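Local coordinates for protein peptidase S15/CocE/NonD (Thaumarchaeota archaeon SCGC AB-539-E09, PDB 4PF1) that probably acts as a serine aminopeptidase of the S15 family, cleaving residues from the N-terminal end of peptides with an alpha/beta-hydrolase catalytic domain, at residues Arg35-Pro40 / Thr49-Pro54; Thr60-Thr65 / Arg98-Tyr103. One frame throughout, in Å; residues are numbered along the deposited sequence.

Contact 1 of 2, residues Arg35-Pro40 / Thr49-Pro54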
loop_
_atom_site.group_PDB
_atom_site.type_symbol
_atom_site.label_atom_id
_atom_site.label_comp_id
_atom_site.label_asym_id
_atom_site.label_seq_id
_atom_site.Cartn_x
_atom_site.Cartn_y
_atom_site.Cartn_z
ATOM N N ARG A 35 17.306 9.525 35.357
ATOM C CA ARG A 35 17.346 9.220 36.790
ATOM C C ARG A 35 16.187 8.305 37.169
ATOM O O ARG A 35 15.025 8.665 36.972
ATOM C CB ARG A 35 17.307 10.507 37.629
ATOM C CG ARG A 35 18.679 11.015 38.035
ATOM C CD ARG A 35 18.585 12.166 39.022
ATOM N NE ARG A 35 18.228 11.713 40.370
ATOM C CZ ARG A 35 18.324 12.467 41.461
ATOM N NH1 ARG A 35 18.774 13.713 41.379
ATOM N NH2 ARG A 35 17.979 11.977 42.644
ATOM N N GLU A 36 16.504 7.112 37.692
ATOM C CA GLU A 36 15.500 6.130 38.108
ATOM C C GLU A 36 15.444 6.098 39.630
ATOM O O GLU A 36 16.443 5.770 40.281
ATOM C CB GLU A 36 15.810 4.745 37.520
ATOM C CG GLU A 36 15.794 4.731 35.997
ATOM C CD GLU A 36 16.089 3.393 35.347
ATOM O OE1 GLU A 36 17.124 2.775 35.690
ATOM O OE2 GLU A 36 15.318 2.995 34.446
ATOM N N GLU A 37 14.308 6.523 40.201
ATOM C CA GLU A 37 14.177 6.633 41.651
ATOM C C GLU A 37 12.969 5.883 42.196
ATOM O O GLU A 37 11.886 5.938 41.614
ATOM C CB GLU A 37 14.090 8.115 42.070
ATOM C CG GLU A 37 15.315 8.945 41.706
ATOM C CD GLU A 37 16.556 8.725 42.554
ATOM O OE1 GLU A 37 16.423 8.236 43.699
ATOM O OE2 GLU A 37 17.661 9.073 42.081
ATOM N N MET A 38 13.156 5.202 43.333
ATOM C CA MET A 38 12.078 4.527 44.048
ATOM C C MET A 38 11.677 5.441 45.210
ATOM O O MET A 38 12.270 5.373 46.291
ATOM C CB MET A 38 12.510 3.120 44.523
ATOM C CG MET A 38 12.642 2.105 43.391
ATOM S SD MET A 38 11.056 1.623 42.643
ATOM C CE MET A 38 10.463 0.427 43.849
ATOM N N ILE A 39 10.750 6.385 44.938
ATOM C CA ILE A 39 10.326 7.393 45.913
ATOM C C ILE A 39 9.411 6.766 46.975
ATOM O O ILE A 39 8.357 6.219 46.635
ATOM C CB ILE A 39 9.654 8.629 45.235
ATOM C CG1 ILE A 39 10.600 9.292 44.202
ATOM C CG2 ILE A 39 9.192 9.647 46.293
ATOM C CD1 ILE A 39 9.933 10.355 43.307
ATOM N N PRO A 40 9.777 6.879 48.275
ATOM C CA PRO A 40 8.907 6.327 49.321
ATOM C C PRO A 40 7.721 7.243 49.612
ATOM O O PRO A 40 7.897 8.451 49.802
ATOM C CB PRO A 40 9.834 6.203 50.543
ATOM C CG PRO A 40 11.175 6.751 50.114
ATOM C CD PRO A 40 10.978 7.509 48.852
ATOM N N THR A 49 9.935 5.892 39.682
ATOM C CA THR A 49 9.867 7.213 39.064
ATOM C C THR A 49 11.030 7.430 38.087
ATOM O O THR A 49 12.197 7.351 38.474
ATOM C CB THR A 49 9.824 8.287 40.162
ATOM O OG1 THR A 49 8.929 7.862 41.196
ATOM C CG2 THR A 49 9.391 9.638 39.640
ATOM N N ILE A 50 10.696 7.723 36.821
ATOM C CA ILE A 50 11.677 7.949 35.757
ATOM C C ILE A 50 11.774 9.444 35.487
ATOM O O ILE A 50 10.816 10.045 35.002
ATOM C CB ILE A 50 11.320 7.138 34.468
ATOM C CG1 ILE A 50 11.000 5.633 34.770
ATOM C CG2 ILE A 50 12.382 7.304 33.366
ATOM C CD1 ILE A 50 12.039 4.844 35.667
ATOM N N ILE A 51 12.931 10.039 35.809
ATOM C CA ILE A 51 13.177 11.474 35.660
ATOM C C ILE A 51 14.144 11.729 34.489
ATOM O O ILE A 51 15.283 11.251 34.504
ATOM C CB ILE A 51 13.707 12.074 36.996
ATOM C CG1 ILE A 51 12.783 11.706 38.184
ATOM C CG2 ILE A 51 13.889 13.595 36.890
ATOM C CD1 ILE A 51 13.513 11.416 39.499
ATOM N N LEU A 52 13.679 12.479 33.480
ATOM C CA LEU A 52 14.483 12.809 32.303
ATOM C C LEU A 52 14.893 14.279 32.359
ATOM O O LEU A 52 14.048 15.170 32.244
ATOM C CB LEU A 52 13.725 12.489 30.994
ATOM C CG LEU A 52 13.075 11.096 30.893
ATOM C CD1 LEU A 52 12.189 11.005 29.680
ATOM C CD2 LEU A 52 14.126 9.983 30.864
ATOM N N ILE A 53 16.184 14.528 32.592
ATOM C CA ILE A 53 16.703 15.886 32.708
ATOM C C ILE A 53 17.530 16.230 31.467
ATOM O O ILE A 53 18.518 15.550 31.191
ATOM C CB ILE A 53 17.533 16.084 34.015
ATOM C CG1 ILE A 53 16.851 15.420 35.237
ATOM C CG2 ILE A 53 17.810 17.578 34.260
ATOM C CD1 ILE A 53 17.802 14.980 36.338
ATOM N N PRO A 54 17.157 17.287 30.709
ATOM C CA PRO A 54 17.978 17.673 29.546
ATOM C C PRO A 54 19.365 18.125 30.001
ATOM O O PRO A 54 19.479 18.790 31.027
ATOM C CB PRO A 54 17.179 18.824 28.907
ATOM C CG PRO A 54 15.818 18.759 29.527
ATOM C CD PRO A 54 16.015 18.203 30.890
#
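R35 and I51 face each other as one antiparallel hydrogen-bonded pair and E37 and T49 as the next, the two strands running at 150° with their axes 4.8 Å apart at closest approach. They are the arms of the beta hairpin 32-40/46-54, which opens the large mixed sheet of the alpha/beta-hydrolase fold; 32-40 is an outermost strand of that sheet within the chain. Both R35-I51 bonds are nearly straight, and R35 N lies 2.8 Å from I51 O. At the second pair T49 N to E37 O is more bent, at 147°. E36 and I50 form the non-hydrogen-bonded pair between them, and their side chains lie side by side, E36 CG 3.8 Å from I50 CD1, on the face that A71 and E72 of helix 71-74 also touch.

R35, E37, T49 and I51 share the other face, which helix 133-147 covers, W143 meeting R35 and E37. A bend at chi3 (75°) places R35 NE near E37, and NE and NH2 both donate to OE2, coming from the same face of the carboxylate; NH2 to OE2 is 3.0 Å. The aliphatic parts of this pair rest on the partner strand: R35 CD meets I53 CD1 at 4.0 Å, and E37 CG meets I51 CD1. An alanine at R35 would probably leave E37 OE2 without its two donors in this strand and open a gap beside I53 CD1. T49 OG1 bonds Q104 NE2 and the backbone O of L47, and I39 packs against it, its CD1 3.4 Å from T49 OG1.

Contact 2 of 2, residues Thr60-Thr65 / Arg98-Tyr103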
loop_
_atom_site.group_PDB
_atom_site.type_symbol
_atom_site.label_atom_id
_atom_site.label_comp_id
_atom_site.label_asym_id
_atom_site.label_seq_id
_atom_site.Cartn_x
_atom_site.Cartn_y
_atom_site.Cartn_z
ATOM N N THR A 60 14.534 24.954 35.240
ATOM C CA THR A 60 13.494 24.570 34.271
ATOM C C THR A 60 12.324 23.851 35.001
ATOM O O THR A 60 12.563 23.154 35.988
ATOM C CB THR A 60 14.118 23.719 33.118
ATOM O OG1 THR A 60 13.206 23.616 32.028
ATOM C CG2 THR A 60 14.552 22.329 33.560
ATOM N N PRO A 61 11.055 23.998 34.552
ATOM C CA PRO A 61 9.955 23.315 35.262
ATOM C C PRO A 61 9.912 21.800 35.028
ATOM O O PRO A 61 10.650 21.269 34.189
ATOM C CB PRO A 61 8.705 23.993 34.710
ATOM C CG PRO A 61 9.089 24.460 33.366
ATOM C CD PRO A 61 10.545 24.823 33.435
ATOM N N ILE A 62 9.026 21.109 35.775
ATOM C CA ILE A 62 8.816 19.663 35.674
ATOM C C ILE A 62 7.432 19.381 35.073
ATOM O O ILE A 62 6.451 20.024 35.448
ATOM C CB ILE A 62 8.984 18.981 37.069
ATOM C CG1 ILE A 62 10.450 19.064 37.569
ATOM C CG2 ILE A 62 8.470 17.517 37.071
ATOM C CD1 ILE A 62 10.612 18.893 39.097
ATOM N N VAL A 63 7.356 18.408 34.158
ATOM C CA VAL A 63 6.088 17.968 33.583
ATOM C C VAL A 63 5.906 16.474 33.975
ATOM O O VAL A 63 6.695 15.621 33.566
ATOM C CB VAL A 63 5.960 18.277 32.058
ATOM C CG1 VAL A 63 7.053 17.603 31.232
ATOM C CG2 VAL A 63 4.572 17.935 31.533
ATOM N N LEU A 64 4.947 16.209 34.882
ATOM C CA LEU A 64 4.714 14.893 35.481
ATOM C C LEU A 64 3.541 14.136 34.849
ATOM O O LEU A 64 2.469 14.700 34.640
ATOM C CB LEU A 64 4.474 15.057 37.011
ATOM C CG LEU A 64 4.031 13.811 37.821
ATOM C CD1 LEU A 64 5.131 12.756 37.881
ATOM C CD2 LEU A 64 3.605 14.196 39.219
ATOM N N THR A 65 3.745 12.832 34.607
ATOM C CA THR A 65 2.717 11.926 34.104
ATOM C C THR A 65 2.761 10.645 34.944
ATOM O O THR A 65 3.824 10.049 35.102
ATOM C CB THR A 65 2.885 11.673 32.598
ATOM O OG1 THR A 65 2.962 12.931 31.916
ATOM C CG2 THR A 65 1.740 10.842 32.017
ATOM N N ARG A 98 12.842 22.145 26.799
ATOM C CA ARG A 98 13.844 21.602 27.726
ATOM C C ARG A 98 13.320 21.528 29.180
ATOM O O ARG A 98 14.054 21.811 30.132
ATOM C CB ARG A 98 15.183 22.365 27.631
ATOM C CG ARG A 98 15.785 22.326 26.225
ATOM C CD ARG A 98 17.043 23.158 26.106
ATOM N NE ARG A 98 18.192 22.502 26.731
ATOM C CZ ARG A 98 18.985 23.080 27.628
ATOM N NH1 ARG A 98 20.006 22.411 28.146
ATOM N NH2 ARG A 98 18.767 24.333 28.008
ATOM N N TYR A 99 12.058 21.081 29.336
ATOM C CA TYR A 99 11.440 20.810 30.641
ATOM C C TYR A 99 12.023 19.523 31.191
ATOM O O TYR A 99 12.530 18.703 30.418
ATOM C CB TYR A 99 9.910 20.603 30.477
ATOM C CG TYR A 99 9.032 21.838 30.447
ATOM C CD1 TYR A 99 9.485 23.030 29.885
ATOM C CD2 TYR A 99 7.707 21.781 30.866
ATOM C CE1 TYR A 99 8.664 24.154 29.812
ATOM C CE2 TYR A 99 6.873 22.893 30.783
ATOM C CZ TYR A 99 7.356 24.079 30.258
ATOM O OH TYR A 99 6.547 25.186 30.206
ATOM N N ILE A 100 11.878 19.288 32.497
ATOM C CA ILE A 100 12.227 17.996 33.067
ATOM C C ILE A 100 10.978 17.123 32.887
ATOM O O ILE A 100 9.882 17.544 33.264
ATOM C CB ILE A 100 12.705 18.111 34.546
ATOM C CG1 ILE A 100 14.132 18.701 34.616
ATOM C CG2 ILE A 100 12.640 16.750 35.258
ATOM C CD1 ILE A 100 14.443 19.496 35.893
ATOM N N ILE A 101 11.120 15.974 32.213
ATOM C CA ILE A 101 9.982 15.091 31.950
ATOM C C ILE A 101 10.042 13.901 32.909
ATOM O O ILE A 101 11.046 13.183 32.952
ATOM C CB ILE A 101 9.916 14.664 30.459
ATOM C CG1 ILE A 101 9.850 15.913 29.539
ATOM C CG2 ILE A 101 8.717 13.727 30.209
ATOM C CD1 ILE A 101 10.515 15.765 28.228
ATOM N N VAL A 102 8.974 13.722 33.708
ATOM C CA VAL A 102 8.915 12.674 34.725
ATOM C C VAL A 102 7.721 11.739 34.488
ATOM O O VAL A 102 6.582 12.198 34.381
ATOM C CB VAL A 102 8.878 13.278 36.163
ATOM C CG1 VAL A 102 8.767 12.188 37.217
ATOM C CG2 VAL A 102 10.097 14.156 36.431
ATOM N N TYR A 103 7.993 10.423 34.452
ATOM C CA TYR A 103 6.974 9.379 34.339
ATOM C C TYR A 103 7.079 8.461 35.531
ATOM O O TYR A 103 8.172 7.983 35.850
ATOM C CB TYR A 103 7.106 8.594 33.025
ATOM C CG TYR A 103 6.341 9.220 31.884
ATOM C CD1 TYR A 103 6.787 10.394 31.278
ATOM C CD2 TYR A 103 5.154 8.658 31.422
ATOM C CE1 TYR A 103 6.065 10.998 30.253
ATOM C CE2 TYR A 103 4.436 9.240 30.379
ATOM C CZ TYR A 103 4.893 10.413 29.802
ATOM O OH TYR A 103 4.184 11.009 28.794
#
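I62 to T65 pair in parallel with I100 to Y103, residue by residue, the strand directions diverging by 22° and the axes coming within 4.8 Å. Four backbone bonds make the ladder, from I100 N to P61 O through to T65 N to V102 O; V63 takes part with both its groups, its N lying 2.8 Å from I100 O. This parallel pairing lies in the central sheet of the alpha/beta-hydrolase fold. R98, in a Schellman motif after helix 92-96, leads into the strand, and T60 OG1 donates to R98 O at 2.8 Å, from above the carbonyl plane.

P61 CG stands over the centre of the Y99 ring, 3.5 Å from its centroid and 9° off the normal, a CH-pi contact, while V63 CB lies at the ring's edge. The Y99 hydroxyl bonds D361 of helix 347-365. On the Y99 side, the V63 and I101 side chains lie side by side, V63 CG1, between backbone N and carbonyl carbon (chi1 60°), 3.7 Å from I101 CG1. Further along, T65 and Y103 lie side by side: T65 CB is over the ring of Y103, offset toward its rim, and T65 CG2 is 3.5 Å from Y103 CE2. The opposite face is aliphatic, I62 CG2 meeting V102 CG2 and L64 CD1 meeting V102 CG1.

T65 OG1 and Y103 OH find partners outside the two segments, I158 O and N91 OD1. The chemistry implies one aliphatic face and one mixed aromatic face, on strands joined by backbone bonds, each tyrosine ring packed on one face and bonded through its hydroxyl, which would probably limit its rotation.

From the N terminus, strand 32-40 turns back as strand 46-54, and contact 1 closes that short hairpin loop. After a short connection the chain reverses into strand 60-67, leaves it for helices 71-74, 83-86 and 92-96, and returns as strand 100-105, where contact 2 closes a longer, helix-bearing loop. The two loops follow in series, neither nesting nor crossing. In space strand 100-105 lies between 46-54 and 60-67, with contact centres about 10 Å apart. Probable hydrogen bonds, I50 N to Y103 O at 2.7 Å and L52 N to I101 O at 2.8 Å, join them, so the edge hairpin and the parallel strands form one continuous sheet.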